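Local structure of heptaprenyl diphosphate synthase (HEPPP synthase) subunit 1 family protein (Staphylococcus aureus, 5H9D) at residues K99-V102 / E103-L107; T50-T53 / S54-L58. The protein probably serves as the small, regulatory subunit of a two-component heptaprenyl diphosphate synthase, pairing with a catalytic prenyltransferase chain to make the seven-isoprene-unit diphosphate. All blocks are in the same frame, centred on the assembly; numbering follows the deposited sequence.

Contact 1: K99-V102 / E103-L107; sequences KAIV and EINEL
K99 and E103 lie alongside each other one turn apart on helix 91-112, and their ends close an i to i+4 salt bridge, with NZ of K99 2.6 Å from OE1 of E103. The glutamate runs out extended, whereas the lysine starts with CG opposite the backbone N (chi1 168°) and then bends at every later torsion, which folds its ammonium back to the carboxylate. On another side of the helix, N105 lies beside I101: N105 ND2 makes a weak, bent bond of 2.7 Å (126°) to I101 O, and the same oxygen takes the straight backbone bond from N105 N at 3.1 Å. E106 runs beside V102, its OE1 3.7 Å from V102 CG2. The backbone bond from I104 N to A100 O, 2.8 Å and 171°, marks regular alpha-helix beneath. Farther out, OE2 of E103 pairs with K127 of helix 118-140. OD1 of N105 accepts a hydrogen bond from ND2 of N111 of the farnesyl pyrophosphate synthetase chain, and E106 OE2 is bonded to S23 OG and K24 N of that chain. The E103 carboxylate is thus bridged by two lysines of its own chain, while N105 and E106 offer oxygens across the interface, consistent with a heterodimer surface.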
ATOM      1  N   LYS C  99      -0.170 -15.740   6.902  1.00 64.86           N
ATOM      2  CA  LYS C  99       0.399 -16.055   8.214  1.00 63.68           C
ATOM      3  C   LYS C  99       1.902 -16.282   7.983  1.00 61.61           C
ATOM      4  O   LYS C  99       2.740 -15.982   8.846  1.00 60.47           O
ATOM      5  CB  LYS C  99      -0.263 -17.319   8.781  1.00 65.92           C
ATOM      6  CG  LYS C  99       0.429 -17.933  10.004  1.00 70.13           C
ATOM      7  CD  LYS C  99       0.791 -19.458   9.821  1.00 70.87           C
ATOM      8  CE  LYS C  99       2.028 -19.742   8.902  1.00 68.57           C
ATOM      9  NZ  LYS C  99       3.347 -19.199   9.387  1.00 62.89           N
ATOM     10  N   ALA C 100       2.222 -16.798   6.793  1.00 59.36           N
ATOM     11  CA  ALA C 100       3.597 -17.077   6.389  1.00 57.62           C
ATOM     12  C   ALA C 100       4.338 -15.795   6.004  1.00 56.63           C
ATOM     13  O   ALA C 100       5.515 -15.616   6.381  1.00 56.90           O
ATOM     14  CB  ALA C 100       3.617 -18.076   5.220  1.00 57.57           C
ATOM     15  N   ILE C 101       3.670 -14.909   5.264  1.00 52.59           N
ATOM     16  CA  ILE C 101       4.302 -13.665   4.894  1.00 53.05           C
ATOM     17  C   ILE C 101       4.715 -12.830   6.127  1.00 52.09           C
ATOM     18  O   ILE C 101       5.851 -12.367   6.198  1.00 50.94           O
ATOM     19  CB  ILE C 101       3.401 -12.816   3.949  1.00 55.62           C
ATOM     20  CG1 ILE C 101       3.181 -13.567   2.625  1.00 56.61           C
ATOM     21  CG2 ILE C 101       4.106 -11.504   3.595  1.00 54.19           C
ATOM     22  CD1 ILE C 101       2.221 -12.899   1.682  1.00 54.61           C
ATOM     23  N   VAL C 102       3.838 -12.638   7.110  1.00 51.14           N
ATOM     24  CA  VAL C 102       4.290 -11.837   8.252  1.00 51.36           C
ATOM     25  C   VAL C 102       5.450 -12.531   8.955  1.00 50.97           C
ATOM     26  O   VAL C 102       6.368 -11.876   9.408  1.00 52.03           O
ATOM     27  CB  VAL C 102       3.128 -11.452   9.313  1.00 51.28           C
ATOM     28  CG1 VAL C 102       1.774 -11.923   8.859  1.00 48.25           C
ATOM     29  CG2 VAL C 102       3.466 -11.956  10.699  1.00 48.66           C
ATOM     30  N   GLU C 103       5.432 -13.854   9.004  1.00 51.40           N
ATOM     31  CA  GLU C 103       6.511 -14.594   9.655  1.00 54.01           C
ATOM     32  C   GLU C 103       7.860 -14.453   8.947  1.00 53.86           C
ATOM     33  O   GLU C 103       8.909 -14.204   9.568  1.00 50.27           O
ATOM     34  CB  GLU C 103       6.135 -16.064   9.760  1.00 56.36           C
ATOM     35  CG  GLU C 103       7.275 -16.924  10.236  1.00 61.02           C
ATOM     36  CD  GLU C 103       6.825 -18.278  10.715  1.00 63.51           C
ATOM     37  OE1 GLU C 103       5.844 -18.806  10.139  1.00 64.79           O
ATOM     38  OE2 GLU C 103       7.462 -18.809  11.659  1.00 64.45           O
ATOM     39  N   ILE C 104       7.828 -14.643   7.630  1.00 55.79           N
ATOM     40  CA  ILE C 104       9.037 -14.484   6.829  1.00 54.96           C
ATOM     41  C   ILE C 104       9.629 -13.122   7.159  1.00 54.69           C
ATOM     42  O   ILE C 104      10.825 -13.027   7.461  1.00 55.90           O
ATOM     43  CB  ILE C 104       8.716 -14.542   5.334  1.00 55.33           C
ATOM     44  CG1 ILE C 104       8.354 -15.982   4.940  1.00 57.31           C
ATOM     45  CG2 ILE C 104       9.879 -14.018   4.529  1.00 55.61           C
ATOM     46  CD1 ILE C 104       9.347 -17.057   5.452  1.00 55.63           C
ATOM     47  N   ASN C 105       8.786 -12.080   7.117  1.00 52.58           N
ATOM     48  CA  ASN C 105       9.206 -10.707   7.422  1.00 49.83           C
ATOM     49  C   ASN C 105       9.715 -10.520   8.837  1.00 48.34           C
ATOM     50  O   ASN C 105      10.671  -9.805   9.050  1.00 46.33           O
ATOM     51  CB  ASN C 105       8.063  -9.745   7.132  1.00 48.37           C
ATOM     52  CG  ASN C 105       7.851  -9.568   5.661  1.00 48.90           C
ATOM     53  OD1 ASN C 105       8.706  -9.056   4.943  1.00 47.98           O
ATOM     54  ND2 ASN C 105       6.717 -10.017   5.190  1.00 52.94           N
ATOM     55  N   GLU C 106       9.074 -11.173   9.799  1.00 49.33           N
ATOM     56  CA  GLU C 106       9.528 -11.118  11.193  1.00 51.50           C
ATOM     57  C   GLU C 106      10.917 -11.799  11.278  1.00 50.92           C
ATOM     58  O   GLU C 106      11.841 -11.258  11.898  1.00 52.33           O
ATOM     59  CB  GLU C 106       8.540 -11.843  12.147  1.00 50.76           C
ATOM     60  CG  GLU C 106       7.310 -11.069  12.545  1.00 55.82           C
ATOM     61  CD  GLU C 106       6.306 -11.926  13.357  1.00 62.02           C
ATOM     62  OE1 GLU C 106       6.086 -13.104  12.988  1.00 66.59           O
ATOM     63  OE2 GLU C 106       5.716 -11.437  14.351  1.00 60.36           O
ATOM     64  N   LEU C 107      11.069 -12.975  10.661  1.00 48.69           N
ATOM     65  CA  LEU C 107      12.360 -13.640  10.723  1.00 49.18           C
ATOM     66  C   LEU C 107      13.463 -12.797  10.095  1.00 49.59           C
ATOM     67  O   LEU C 107      14.510 -12.642  10.702  1.00 49.80           O
ATOM     68  CB  LEU C 107      12.306 -15.023  10.078  1.00 48.15           C
ATOM     69  CG  LEU C 107      11.395 -16.026  10.801  1.00 47.80           C
ATOM     70  CD1 LEU C 107      11.136 -17.246   9.922  1.00 47.83           C
ATOM     71  CD2 LEU C 107      12.005 -16.421  12.097  1.00 43.03           C
TER

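Contact 2: T50-T53 / S54-L58; sequences TIDT and SMRHL
D52 and R56 form the ionic part of this turn of helix 43-65, an i to i+4 salt bridge in which the guanidinium grips the carboxylate end-on. R56 NH1 lies 2.6 Å from D52 OD1, and R56 NH2 lies 2.9 Å from D52 OD2; a weak third bond links R56 NH2 with D52 OD1. The planes of the two groups are turned 49° apart, and the two oxygens are approached differently. OD1 sits in the guanidinium plane but is itself approached from above the carboxylate, while OD2 is met on its syn side. With CG opposite the backbone N (chi1 179°), R56 runs out straight before a bend at chi3 brings its NH1/NH2 edge to the D52 carboxylate. N28 packs on both residues, and K167 touches R56.

The hydrogen bonds of the backbone follow the alpha-helical pattern: S54 N to T50 O is 3.0 Å, and H57 N reaches T53 O at 2.9 Å. The S54 hydroxyl, folded back between its own backbone N and carbonyl carbon (chi1 50°), lies at long range from T50 O, with at most a weak bond. The T53 hydroxyl turns to L49 O.

Apolar contact comes from I51 and M55, whose side chains lie side by side, although the place of M55 CG is uncertain. F81 of helix 70-88 also packs on I51, and M55 meets N111 of the farnesyl pyrophosphate synthetase chain. The two-pronged pairing of D52 with R56, both partly exposed, would probably neutralise charge on that side of the helix, while on a buried side the T53 hydroxyl is bonded back to the main chain.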
ATOM      1  N   THR C  50       5.135 -15.443  -7.138  1.00 60.40           N
ATOM      2  CA  THR C  50       5.032 -13.976  -7.123  1.00 62.33           C
ATOM      3  C   THR C  50       5.375 -13.364  -5.765  1.00 61.93           C
ATOM      4  O   THR C  50       6.109 -12.381  -5.681  1.00 60.85           O
ATOM      5  CB  THR C  50       3.619 -13.480  -7.436  1.00 63.81           C
ATOM      6  OG1 THR C  50       3.028 -14.302  -8.444  1.00 67.52           O
ATOM      7  CG2 THR C  50       3.671 -12.049  -7.926  1.00 62.10           C
ATOM      8  N   ILE C  51       4.820 -13.921  -4.697  1.00 61.78           N
ATOM      9  CA  ILE C  51       5.116 -13.362  -3.400  1.00 62.61           C
ATOM     10  C   ILE C  51       6.597 -13.579  -3.060  1.00 63.03           C
ATOM     11  O   ILE C  51       7.211 -12.757  -2.378  1.00 62.82           O
ATOM     12  CB  ILE C  51       4.167 -13.916  -2.311  1.00 61.68           C
ATOM     13  CG1 ILE C  51       4.381 -13.129  -1.024  1.00 64.37           C
ATOM     14  CG2 ILE C  51       4.371 -15.371  -2.093  1.00 61.38           C
ATOM     15  CD1 ILE C  51       4.005 -11.675  -1.147  1.00 61.02           C
ATOM     16  N   ASP C  52       7.172 -14.658  -3.581  1.00 63.11           N
ATOM     17  CA  ASP C  52       8.579 -14.960  -3.374  1.00 64.07           C
ATOM     18  C   ASP C  52       9.405 -13.913  -4.137  1.00 65.18           C
ATOM     19  O   ASP C  52      10.500 -13.507  -3.703  1.00 64.47           O
ATOM     20  CB  ASP C  52       8.884 -16.376  -3.904  1.00 65.81           C
ATOM     21  CG  ASP C  52      10.396 -16.724  -3.887  1.00 67.57           C
ATOM     22  OD1 ASP C  52      11.077 -16.505  -4.912  1.00 66.00           O
ATOM     23  OD2 ASP C  52      10.910 -17.218  -2.849  1.00 68.76           O
ATOM     24  N   THR C  53       8.857 -13.467  -5.268  1.00 64.89           N
ATOM     25  CA  THR C  53       9.513 -12.484  -6.129  1.00 65.19           C
ATOM     26  C   THR C  53       9.546 -11.067  -5.536  1.00 64.24           C
ATOM     27  O   THR C  53      10.613 -10.438  -5.454  1.00 64.83           O
ATOM     28  CB  THR C  53       8.833 -12.430  -7.542  1.00 66.04           C
ATOM     29  OG1 THR C  53       8.865 -13.727  -8.145  1.00 68.19           O
ATOM     30  CG2 THR C  53       9.553 -11.469  -8.452  1.00 65.22           C
ATOM     31  N   SER C  54       8.394 -10.547  -5.132  1.00 61.92           N
ATOM     32  CA  SER C  54       8.394  -9.206  -4.570  1.00 61.67           C
ATOM     33  C   SER C  54       9.316  -9.179  -3.357  1.00 61.15           C
ATOM     34  O   SER C  54      10.246  -8.358  -3.288  1.00 59.73           O
ATOM     35  CB  SER C  54       6.978  -8.773  -4.197  1.00 61.76           C
ATOM     36  OG  SER C  54       6.323  -9.756  -3.423  1.00 66.97           O
ATOM     37  N   MET C  55       9.072 -10.104  -2.428  1.00 60.11           N
ATOM     38  CA  MET C  55       9.863 -10.237  -1.211  1.00 59.79           C
ATOM     39  C   MET C  55      11.386 -10.217  -1.469  1.00 60.00           C
ATOM     40  O   MET C  55      12.126  -9.454  -0.847  1.00 56.90           O
ATOM     41  CB  MET C  55       9.465 -11.527  -0.496  1.00 60.83           C
ATOM     42  CG  MET C  55       8.022 -11.568   0.042  1.00 58.45           C
ATOM     43  SD  MET C  55       7.820 -10.463   1.403  0.53 58.54           S
ATOM     44  CE  MET C  55       7.140  -8.970   0.586  1.00 57.18           C
ATOM     45  N   ARG C  56      11.862 -11.042  -2.400  1.00 62.13           N
ATOM     46  CA  ARG C  56      13.301 -11.057  -2.695  1.00 62.79           C
ATOM     47  C   ARG C  56      13.754  -9.770  -3.402  1.00 62.94           C
ATOM     48  O   ARG C  56      14.929  -9.376  -3.304  1.00 60.03           O
ATOM     49  CB  ARG C  56      13.665 -12.280  -3.538  1.00 62.85           C
ATOM     50  CG  ARG C  56      15.142 -12.328  -3.894  1.00 65.74           C
ATOM     51  CD  ARG C  56      15.561 -13.622  -4.591  1.00 68.95           C
ATOM     52  NE  ARG C  56      15.111 -14.808  -3.864  1.00 70.26           N
ATOM     53  CZ  ARG C  56      13.983 -15.456  -4.133  1.00 70.47           C
ATOM     54  NH1 ARG C  56      13.203 -15.028  -5.123  1.00 69.07           N
ATOM     55  NH2 ARG C  56      13.627 -16.513  -3.404  1.00 70.36           N
ATOM     56  N   HIS C  57      12.815  -9.113  -4.103  1.00 63.31           N
ATOM     57  CA  HIS C  57      13.115  -7.872  -4.805  1.00 62.37           C
ATOM     58  C   HIS C  57      13.312  -6.749  -3.818  1.00 61.69           C
ATOM     59  O   HIS C  57      14.263  -5.994  -3.926  1.00 61.95           O
ATOM     60  CB  HIS C  57      12.009  -7.501  -5.777  1.00 64.35           C
ATOM     61  CG  HIS C  57      12.395  -6.415  -6.738  1.00 65.92           C
ATOM     62  ND1 HIS C  57      13.577  -6.440  -7.445  1.00 67.81           N
ATOM     63  CD2 HIS C  57      11.747  -5.296  -7.137  1.00 67.00           C
ATOM     64  CE1 HIS C  57      13.643  -5.388  -8.240  1.00 67.08           C
ATOM     65  NE2 HIS C  57      12.542  -4.678  -8.073  1.00 70.23           N
ATOM     66  N   LEU C  58      12.423  -6.657  -2.838  1.00 61.62           N
ATOM     67  CA  LEU C  58      12.530  -5.616  -1.816  1.00 61.61           C
ATOM     68  C   LEU C  58      13.748  -5.894  -0.946  1.00 61.37           C
ATOM     69  O   LEU C  58      14.373  -4.974  -0.417  1.00 59.92           O
ATOM     70  CB  LEU C  58      11.242  -5.556  -0.958  1.00 59.44           C
ATOM     71  CG  LEU C  58       9.916  -5.238  -1.686  1.00 57.91           C
ATOM     72  CD1 LEU C  58       8.761  -5.710  -0.883  1.00 55.42           C
ATOM     73  CD2 LEU C  58       9.784  -3.762  -1.970  1.00 55.08           C
TER

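Overall arrangement
Contacts 1 and 2 lie on two packed helices, 91-112 and 43-65, with their centres about 13 Å apart; contact 2 comes first along the chain. They meet directly: I101 CD1 is 3.5 Å from I51 CG1, and N105 OD1 is 3.9 Å from M55 SD. Contact 2 sits nearer the middle of the subunit, about 6 Å from the chain centre to its own centre, against 11 Å for contact 1. The farnesyl pyrophosphate synthetase chain reaches six residues of contact 1 but two of contact 2, and one residue of that chain, N111, is shared by both. Together they link the subunit's interior to its heterodimer interface.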